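Local coordinates for protein bacterioferritin (PDB 1JGC) that stores iron as a hollow 24-subunit shell, probably oxidizing ferrous iron with dioxygen at a dinuclear centre, and carries one heme b per dimer, at residues 43-54 against 123-134. Numbering follows the deposited sequence.
Sequences KSREESIEEMGH and LITDEEGHVDFL. With HEM (protoporphyrin IX containing Fe), chain D.
K43 lays CE over one face of the F133 ring, 3.9 Å from the centroid; CG touches CZ, and NZ lies over the same ring in a cation-pi contact. F133, its CG swung opposite the backbone N (chi1 172°), slides past K43 in the opposite direction, and M157 of a neighbouring subunit packs on both. On the far flank of helix 38-64, R45 NH2 donates a weak hydrogen bond to heme propionate O2D. E50 takes a hydrogen bond from H130, NE2 to OE1 at 2.9 Å, the donor arriving from above the carboxylate plane. Segments 43-54 and 123-134 run antiparallel (171°), axes 12.2 Å apart at closest, in the four-helix bundle of ferritins, and their facing side chains line the dinuclear ferroxidase site, metal-free here. E51, bent at chi2, brings OE2 to the edge of the H130 ring, in its plane and nearest CE1. E51 OE2 and E127 OE1, two acceptors 3.5 Å apart, do not bond; both residues are ligands of both irons, with E18 beside E51 and E94 beside E127. A leucine in place of H130 would probably leave E50 OE1 without its donor and the second iron without a ligand. M52 turns outward, its SD 2.6 Å from the heme FE, whose other axial ligand is M52 of another, different subunit. H54, a ligand of the first iron, carries L123 CD2 over one ring face, while NE2 bonds weakly to D126 OD2 (3.0 Å) and ND1 weakly to E51 OE1 and E18 OE2.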
loop_
_atom_site.group_PDB
_atom_site.type_symbol
_atom_site.label_atom_id
_atom_site.label_comp_id
_atom_site.label_asym_id
_atom_site.label_seq_id
_atom_site.Cartn_x
_atom_site.Cartn_y
_atom_site.Cartn_z
ATOM N N LYS A 43 -15.951 6.974 36.282
ATOM C CA LYS A 43 -15.037 7.913 36.903
ATOM C C LYS A 43 -14.511 7.314 38.209
ATOM O O LYS A 43 -13.314 7.392 38.504
ATOM C CB LYS A 43 -15.737 9.242 37.163
ATOM C CG LYS A 43 -14.816 10.331 37.686
ATOM C CD LYS A 43 -13.613 10.540 36.776
ATOM C CE LYS A 43 -12.662 11.587 37.348
ATOM N NZ LYS A 43 -11.392 11.680 36.562
ATOM N N SER A 44 -15.406 6.700 38.981
ATOM C CA SER A 44 -15.006 6.072 40.235
ATOM C C SER A 44 -13.992 4.957 39.992
ATOM O O SER A 44 -13.043 4.795 40.767
ATOM C CB SER A 44 -16.220 5.502 40.970
ATOM O OG SER A 44 -17.003 6.538 41.515
ATOM N N ARG A 45 -14.190 4.189 38.922
ATOM C CA ARG A 45 -13.277 3.101 38.609
ATOM C C ARG A 45 -11.899 3.678 38.316
ATOM O O ARG A 45 -10.891 3.160 38.782
ATOM C CB ARG A 45 -13.777 2.294 37.405
ATOM C CG ARG A 45 -13.732 0.787 37.637
ATOM C CD ARG A 45 -14.058 -0.036 36.399
ATOM N NE ARG A 45 -12.853 -0.348 35.642
ATOM C CZ ARG A 45 -12.435 -1.582 35.366
ATOM N NH1 ARG A 45 -13.127 -2.636 35.775
ATOM N NH2 ARG A 45 -11.306 -1.764 34.696
ATOM N N GLU A 46 -11.859 4.759 37.545
ATOM C CA GLU A 46 -10.593 5.398 37.215
ATOM C C GLU A 46 -9.864 5.880 38.472
ATOM O O GLU A 46 -8.674 5.620 38.645
ATOM C CB GLU A 46 -10.816 6.586 36.278
ATOM C CG GLU A 46 -11.016 6.232 34.815
ATOM C CD GLU A 46 -11.450 7.447 33.972
ATOM O OE1 GLU A 46 -10.859 8.552 34.148
ATOM O OE2 GLU A 46 -12.378 7.288 33.135
ATOM N N GLU A 47 -10.575 6.585 39.345
ATOM C CA GLU A 47 -9.970 7.090 40.570
ATOM C C GLU A 47 -9.439 5.958 41.447
ATOM O O GLU A 47 -8.384 6.092 42.056
ATOM C CB GLU A 47 -10.976 7.948 41.342
ATOM C CG GLU A 47 -11.384 9.233 40.616
ATOM C CD GLU A 47 -12.557 9.954 41.305
ATOM O OE1 GLU A 47 -13.547 9.272 41.662
ATOM O OE2 GLU A 47 -12.501 11.198 41.490
ATOM N N SER A 48 -10.160 4.846 41.505
ATOM C CA SER A 48 -9.727 3.701 42.301
ATOM C C SER A 48 -8.413 3.151 41.746
ATOM O O SER A 48 -7.498 2.816 42.495
ATOM C CB SER A 48 -10.803 2.601 42.287
ATOM O OG SER A 48 -10.400 1.443 43.007
ATOM N N ILE A 49 -8.327 3.055 40.427
ATOM C CA ILE A 49 -7.118 2.559 39.782
ATOM C C ILE A 49 -5.962 3.563 39.925
ATOM O O ILE A 49 -4.796 3.185 39.894
ATOM C CB ILE A 49 -7.407 2.212 38.295
ATOM C CG1 ILE A 49 -8.375 1.028 38.255
ATOM C CG2 ILE A 49 -6.128 1.865 37.557
ATOM C CD1 ILE A 49 -8.753 0.553 36.881
ATOM N N GLU A 50 -6.278 4.842 40.095
ATOM C CA GLU A 50 -5.225 5.831 40.296
ATOM C C GLU A 50 -4.616 5.565 41.667
ATOM O O GLU A 50 -3.397 5.531 41.819
ATOM C CB GLU A 50 -5.778 7.258 40.272
ATOM C CG GLU A 50 -5.739 7.926 38.905
ATOM C CD GLU A 50 -6.213 9.390 38.944
ATOM O OE1 GLU A 50 -5.609 10.200 39.717
ATOM O OE2 GLU A 50 -7.184 9.720 38.201
ATOM N N GLU A 51 -5.472 5.370 42.667
ATOM C CA GLU A 51 -4.998 5.114 44.010
ATOM C C GLU A 51 -4.172 3.836 44.077
ATOM O O GLU A 51 -3.230 3.740 44.855
ATOM C CB GLU A 51 -6.173 5.032 44.989
ATOM C CG GLU A 51 -6.945 6.338 45.145
ATOM C CD GLU A 51 -6.040 7.517 45.473
ATOM O OE1 GLU A 51 -5.252 7.423 46.442
ATOM O OE2 GLU A 51 -6.118 8.539 44.756
ATOM N N MET A 52 -4.534 2.846 43.275
ATOM C CA MET A 52 -3.783 1.605 43.273
ATOM C C MET A 52 -2.352 1.946 42.893
ATOM O O MET A 52 -1.401 1.420 43.468
ATOM C CB MET A 52 -4.383 0.622 42.270
ATOM C CG MET A 52 -5.687 -0.011 42.737
ATOM S SD MET A 52 -6.519 -0.982 41.446
ATOM C CE MET A 52 -8.211 -0.432 41.668
ATOM N N GLY A 53 -2.208 2.849 41.929
ATOM C CA GLY A 53 -0.889 3.263 41.493
ATOM C C GLY A 53 -0.110 3.944 42.608
ATOM O O GLY A 53 1.083 3.694 42.787
ATOM N N HIS A 54 -0.780 4.814 43.355
ATOM C CA HIS A 54 -0.147 5.514 44.466
ATOM C C HIS A 54 0.337 4.490 45.482
ATOM O O HIS A 54 1.477 4.542 45.933
ATOM C CB HIS A 54 -1.148 6.463 45.141
ATOM C CG HIS A 54 -1.540 7.633 44.294
ATOM N ND1 HIS A 54 -2.670 8.384 44.542
ATOM C CD2 HIS A 54 -0.938 8.201 43.222
ATOM C CE1 HIS A 54 -2.746 9.364 43.659
ATOM N NE2 HIS A 54 -1.707 9.276 42.847
ATOM N N LEU A 123 1.655 13.430 45.870
ATOM C CA LEU A 123 0.364 12.939 46.329
ATOM C C LEU A 123 -0.568 14.105 46.671
ATOM O O LEU A 123 -1.750 14.095 46.315
ATOM C CB LEU A 123 0.537 12.040 47.547
ATOM C CG LEU A 123 1.205 10.681 47.308
ATOM C CD1 LEU A 123 1.437 9.983 48.649
ATOM C CD2 LEU A 123 0.329 9.819 46.400
ATOM N N ILE A 124 -0.039 15.109 47.361
ATOM C CA ILE A 124 -0.830 16.279 47.728
ATOM C C ILE A 124 -1.376 16.922 46.463
ATOM O O ILE A 124 -2.546 17.287 46.409
ATOM C CB ILE A 124 0.022 17.321 48.513
ATOM C CG1 ILE A 124 0.306 16.796 49.925
ATOM C CG2 ILE A 124 -0.694 18.674 48.572
ATOM C CD1 ILE A 124 1.273 17.644 50.711
ATOM N N THR A 125 -0.525 17.049 45.445
ATOM C CA THR A 125 -0.944 17.643 44.181
ATOM C C THR A 125 -2.062 16.835 43.515
ATOM O O THR A 125 -3.039 17.409 43.051
ATOM C CB THR A 125 0.237 17.783 43.200
ATOM O OG1 THR A 125 1.275 18.553 43.817
ATOM C CG2 THR A 125 -0.204 18.501 41.937
ATOM N N ASP A 126 -1.932 15.511 43.474
ATOM C CA ASP A 126 -2.976 14.683 42.873
ATOM C C ASP A 126 -4.284 14.782 43.664
ATOM O O ASP A 126 -5.363 14.898 43.085
ATOM C CB ASP A 126 -2.565 13.208 42.817
ATOM C CG ASP A 126 -1.385 12.956 41.904
ATOM O OD1 ASP A 126 -1.180 13.732 40.942
ATOM O OD2 ASP A 126 -0.666 11.959 42.143
ATOM N N GLU A 127 -4.191 14.726 44.989
ATOM C CA GLU A 127 -5.392 14.800 45.798
ATOM C C GLU A 127 -6.099 16.152 45.662
ATOM O O GLU A 127 -7.327 16.211 45.666
ATOM C CB GLU A 127 -5.068 14.480 47.262
ATOM C CG GLU A 127 -5.687 13.156 47.761
ATOM C CD GLU A 127 -5.159 11.897 47.042
ATOM O OE1 GLU A 127 -5.331 11.763 45.799
ATOM O OE2 GLU A 127 -4.573 11.018 47.730
ATOM N N GLU A 128 -5.347 17.238 45.530
ATOM C CA GLU A 128 -6.000 18.524 45.366
ATOM C C GLU A 128 -6.720 18.501 44.018
ATOM O O GLU A 128 -7.754 19.154 43.838
ATOM C CB GLU A 128 -4.992 19.678 45.461
ATOM C CG GLU A 128 -4.711 20.086 46.912
ATOM C CD GLU A 128 -4.049 21.456 47.067
ATOM O OE1 GLU A 128 -4.295 22.365 46.243
ATOM O OE2 GLU A 128 -3.292 21.635 48.042
ATOM N N GLY A 129 -6.184 17.716 43.085
ATOM C CA GLY A 129 -6.808 17.579 41.782
ATOM C C GLY A 129 -8.174 16.911 41.913
ATOM O O GLY A 129 -9.163 17.376 41.328
ATOM N N HIS A 130 -8.236 15.823 42.681
ATOM C CA HIS A 130 -9.495 15.114 42.906
ATOM C C HIS A 130 -10.478 16.016 43.657
ATOM O O HIS A 130 -11.670 16.030 43.357
ATOM C CB HIS A 130 -9.260 13.836 43.721
ATOM C CG HIS A 130 -8.508 12.775 42.981
ATOM N ND1 HIS A 130 -7.887 11.720 43.621
ATOM C CD2 HIS A 130 -8.288 12.593 41.654
ATOM C CE1 HIS A 130 -7.317 10.935 42.721
ATOM N NE2 HIS A 130 -7.546 11.443 41.520
ATOM N N VAL A 131 -9.977 16.766 44.636
ATOM C CA VAL A 131 -10.833 17.661 45.404
ATOM C C VAL A 131 -11.467 18.675 44.464
ATOM O O VAL A 131 -12.668 18.935 44.533
ATOM C CB VAL A 131 -10.037 18.423 46.500
ATOM C CG1 VAL A 131 -10.910 19.496 47.129
ATOM C CG2 VAL A 131 -9.573 17.461 47.567
ATOM N N ASP A 132 -10.653 19.243 43.583
ATOM C CA ASP A 132 -11.140 20.231 42.628
ATOM C C ASP A 132 -12.299 19.649 41.829
ATOM O O ASP A 132 -13.365 20.264 41.692
ATOM C CB ASP A 132 -10.008 20.644 41.686
ATOM C CG ASP A 132 -10.412 21.759 40.733
ATOM O OD1 ASP A 132 -11.476 22.388 40.946
ATOM O OD2 ASP A 132 -9.653 22.017 39.768
ATOM N N PHE A 133 -12.079 18.443 41.319
ATOM C CA PHE A 133 -13.077 17.748 40.525
ATOM C C PHE A 133 -14.369 17.477 41.310
ATOM O O PHE A 133 -15.463 17.818 40.853
ATOM C CB PHE A 133 -12.487 16.436 40.006
ATOM C CG PHE A 133 -13.486 15.555 39.340
ATOM C CD1 PHE A 133 -13.904 15.817 38.040
ATOM C CD2 PHE A 133 -14.046 14.476 40.032
ATOM C CE1 PHE A 133 -14.870 15.021 37.432
ATOM C CE2 PHE A 133 -15.017 13.667 39.434
ATOM C CZ PHE A 133 -15.433 13.938 38.128
ATOM N N LEU A 134 -14.238 16.863 42.486
ATOM C CA LEU A 134 -15.392 16.548 43.323
ATOM C C LEU A 134 -16.176 17.801 43.706
ATOM O O LEU A 134 -17.404 17.785 43.711
ATOM C CB LEU A 134 -14.948 15.812 44.587
ATOM C CG LEU A 134 -14.404 14.388 44.422
ATOM C CD1 LEU A 134 -13.884 13.866 45.763
ATOM C CD2 LEU A 134 -15.507 13.484 43.897
HETATM C CHA HEM D . -5.568 -3.233 38.332
HETATM C CHB HEM D . -2.671 -2.785 42.196
HETATM C CHC HEM D . -6.468 -3.633 45.007
HETATM C CHD HEM D . -9.182 -4.703 41.187
HETATM C C1A HEM D . -4.518 -2.837 39.159
HETATM C C2A HEM D . -3.443 -1.910 38.858
HETATM C C3A HEM D . -2.462 -2.130 39.803
HETATM C C4A HEM D . -3.153 -2.765 40.903
HETATM C CMA HEM D . -1.033 -1.557 39.816
HETATM C CAA HEM D . -3.465 -0.686 37.943
HETATM C CBA HEM D . -3.863 -0.864 36.489
HETATM C CGA HEM D . -2.884 -1.709 35.715
HETATM O O1A HEM D . -3.149 -1.956 34.515
HETATM O O2A HEM D . -1.854 -2.121 36.300
HETATM C C1B HEM D . -3.448 -2.963 43.325
HETATM C C2B HEM D . -2.981 -2.808 44.693
HETATM C C3B HEM D . -4.038 -3.121 45.510
HETATM C C4B HEM D . -5.178 -3.357 44.620
HETATM C CMB HEM D . -1.596 -2.352 45.150
HETATM C CAB HEM D . -3.969 -3.102 46.902
HETATM C CBB HEM D . -4.561 -4.014 47.760
HETATM C C1C HEM D . -7.565 -3.877 44.213
HETATM C C2C HEM D . -8.916 -4.022 44.718
HETATM C C3C HEM D . -9.717 -4.317 43.637
HETATM C C4C HEM D . -8.813 -4.399 42.490
HETATM C CMC HEM D . -9.349 -3.859 46.185
HETATM C CAC HEM D . -11.107 -4.455 43.621
HETATM C CBC HEM D . -11.913 -4.868 44.669
HETATM C C1D HEM D . -8.425 -4.466 40.055
HETATM C C2D HEM D . -8.901 -4.642 38.691
HETATM C C3D HEM D . -7.877 -4.230 37.860
HETATM C C4D HEM D . -6.792 -3.755 38.730
HETATM C CMD HEM D . -10.266 -5.186 38.249
HETATM C CAD HEM D . -7.915 -4.437 36.343
HETATM C CBD HEM D . -7.995 -3.209 35.455
HETATM C CGD HEM D . -8.245 -3.559 33.986
HETATM O O1D HEM D . -7.531 -4.442 33.447
HETATM O O2D HEM D . -9.148 -2.941 33.371
HETATM N NA HEM D . -4.471 -3.045 40.528
HETATM N NB HEM D . -4.813 -3.251 43.289
HETATM N NC HEM D . -7.535 -3.959 42.842
HETATM N ND HEM D . -7.135 -3.927 40.070
HETATM FE FE HEM D . -5.992 -3.506 41.676
#